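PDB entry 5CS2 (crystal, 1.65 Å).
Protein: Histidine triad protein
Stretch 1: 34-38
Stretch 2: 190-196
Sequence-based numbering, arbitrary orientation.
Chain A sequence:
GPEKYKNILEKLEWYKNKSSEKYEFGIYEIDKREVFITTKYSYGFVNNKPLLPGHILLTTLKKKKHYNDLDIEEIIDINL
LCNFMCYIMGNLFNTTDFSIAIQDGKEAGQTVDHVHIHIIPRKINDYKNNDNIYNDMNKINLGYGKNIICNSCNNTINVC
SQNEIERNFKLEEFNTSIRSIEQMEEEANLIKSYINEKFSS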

# COMPACT_ATOMS: atom_id res chain seq x y z
N GLU A 34 -0.68 -11.54 -20.34
CA GLU A 34 -1.49 -11.13 -19.18
C GLU A 34 -0.94 -9.88 -18.47
O GLU A 34 -1.59 -9.38 -17.55
CB GLU A 34 -1.56 -12.30 -18.17
CG GLU A 34 -2.08 -13.59 -18.79
CD GLU A 34 -1.93 -14.82 -17.92
OE1 GLU A 34 -1.22 -14.76 -16.88
OE2 GLU A 34 -2.51 -15.87 -18.28
N VAL A 35 0.20 -9.41 -18.89
CA VAL A 35 0.93 -8.29 -18.30
C VAL A 35 0.53 -7.00 -19.03
O VAL A 35 0.62 -6.94 -20.25
CB VAL A 35 2.46 -8.51 -18.35
CG1 VAL A 35 3.23 -7.29 -17.83
CG2 VAL A 35 2.85 -9.78 -17.58
N PHE A 36 0.12 -6.00 -18.30
CA PHE A 36 -0.28 -4.72 -18.94
C PHE A 36 0.75 -3.61 -18.75
O PHE A 36 0.66 -2.57 -19.42
CB PHE A 36 -1.68 -4.31 -18.48
CG PHE A 36 -1.86 -4.34 -16.98
CD1 PHE A 36 -1.33 -3.33 -16.17
CD2 PHE A 36 -2.59 -5.36 -16.37
CE1 PHE A 36 -1.48 -3.38 -14.77
CE2 PHE A 36 -2.79 -5.37 -14.98
CZ PHE A 36 -2.22 -4.40 -14.19
N ILE A 37 1.73 -3.76 -17.81
CA ILE A 37 2.74 -2.73 -17.62
C ILE A 37 3.97 -3.35 -16.97
O ILE A 37 3.82 -4.20 -16.09
CB ILE A 37 2.20 -1.52 -16.76
CG1 ILE A 37 3.19 -0.33 -16.77
CG2 ILE A 37 1.85 -1.95 -15.31
CD1 ILE A 37 2.53 1.07 -16.36
N THR A 38 5.14 -2.86 -17.35
CA THR A 38 6.43 -3.20 -16.79
C THR A 38 7.14 -1.90 -16.49
O THR A 38 7.12 -0.98 -17.31
CB THR A 38 7.24 -4.11 -17.76
OG1 THR A 38 6.42 -5.21 -18.13
CG2 THR A 38 8.54 -4.62 -17.15
N LEU A 190 -6.86 -4.18 -23.14
CA LEU A 190 -7.68 -3.00 -22.89
C LEU A 190 -6.90 -2.02 -21.98
O LEU A 190 -6.83 -0.81 -22.27
CB LEU A 190 -9.00 -3.41 -22.24
CG LEU A 190 -9.93 -2.28 -21.79
CD1 LEU A 190 -10.87 -1.85 -22.93
CD2 LEU A 190 -10.74 -2.71 -20.56
N ILE A 191 -6.24 -2.56 -20.93
CA ILE A 191 -5.47 -1.72 -20.00
C ILE A 191 -4.27 -1.13 -20.65
O ILE A 191 -4.08 0.07 -20.60
CB ILE A 191 -5.12 -2.49 -18.71
CG1 ILE A 191 -6.41 -2.95 -18.00
CG2 ILE A 191 -4.21 -1.64 -17.82
CD1 ILE A 191 -6.20 -3.98 -16.90
N LYS A 192 -3.45 -1.97 -21.33
CA LYS A 192 -2.26 -1.55 -22.04
C LYS A 192 -2.61 -0.50 -23.11
O LYS A 192 -1.90 0.50 -23.22
CB LYS A 192 -1.69 -2.78 -22.78
CG LYS A 192 -0.28 -3.17 -22.46
CD LYS A 192 0.19 -4.31 -23.39
CE LYS A 192 -0.87 -5.36 -23.69
NZ LYS A 192 -0.39 -6.41 -24.64
N SER A 193 -3.70 -0.72 -23.87
CA SER A 193 -4.13 0.20 -24.94
C SER A 193 -4.46 1.58 -24.41
O SER A 193 -4.04 2.58 -24.99
CB SER A 193 -5.33 -0.36 -25.70
OG SER A 193 -4.96 -1.56 -26.35
N TYR A 194 -5.15 1.62 -23.25
CA TYR A 194 -5.50 2.86 -22.58
C TYR A 194 -4.28 3.61 -22.08
O TYR A 194 -4.18 4.80 -22.31
CB TYR A 194 -6.52 2.61 -21.48
CG TYR A 194 -7.06 3.89 -20.88
CD1 TYR A 194 -8.08 4.60 -21.51
CD2 TYR A 194 -6.52 4.42 -19.71
CE1 TYR A 194 -8.55 5.81 -21.00
CE2 TYR A 194 -6.99 5.63 -19.18
CZ TYR A 194 -7.99 6.32 -19.83
OH TYR A 194 -8.45 7.49 -19.29
N ILE A 195 -3.32 2.91 -21.42
CA ILE A 195 -2.10 3.54 -20.97
C ILE A 195 -1.39 4.18 -22.17
O ILE A 195 -1.03 5.35 -22.11
CB ILE A 195 -1.19 2.53 -20.17
CG1 ILE A 195 -1.91 2.05 -18.90
CG2 ILE A 195 0.16 3.15 -19.86
CD1 ILE A 195 -1.26 0.76 -18.17
N ASN A 196 -1.23 3.42 -23.27
CA ASN A 196 -0.57 3.89 -24.49
C ASN A 196 -1.23 5.14 -25.08
O ASN A 196 -0.54 6.11 -25.42
CB ASN A 196 -0.52 2.76 -25.51
CG ASN A 196 0.46 1.68 -25.14
OD1 ASN A 196 1.34 1.87 -24.30
ND2 ASN A 196 0.35 0.53 -25.79
O HOH W 1 1.00 -7.84 -22.73

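The contact between strand 35-38 and helix 190-196 is small, burying 261 Å² in all, and is centred on F36. The two axes approach to 7.5 Å with an angle of 40° between their N-to-C directions, and the CA atoms of F36 and K192 lie 4.9 Å apart. No direct hydrogen bond crosses between the two segments, which meet through apolar packing and one bridging water.

F36 has the largest area covered by the opposing segment, 88 Å². Its CA-to-CB bond points toward the helix, and with chi1 at 50° (p) the ring comes against I191, where F36 CG lies 3.7 Å from I191 CG2. The methyl group approaches the ring obliquely. I191 also directs its CA-to-CB bond toward the strand, so the two buried side chains meet in van der Waals contact. One helical turn later, I195 has the same orientation and nearly the same m,t rotamer angles as I191; the hydrogen bond from I195 N to I191 O, 3.1 Å, belongs to the turn that aligns them. I195 CD1 reaches I37 CD1 at 4.2 Å and lies 4.0 Å from F36 O, extending the apolar contact along the strand.

The CA-to-CB bond of K192, a residue with 46 Å² covered, points sideways, and the aliphatic portion of the side chain runs past the strand backbone. Its CG is 3.2 Å from F36 O, a close carbon-to-oxygen approach, and its CE is 4.1 Å from V35 O. The chi1 angle of -122° lies between the usual wells, whereas chi2 and chi4 are t. The ammonium group does not bond directly to the strand: K192 NZ donates to water 1 at 2.8 Å, and the same water donates to V35 O at 2.7 Å. This bridge gives the partly exposed lysine a polar link to the backbone beside the buried apolar contacts.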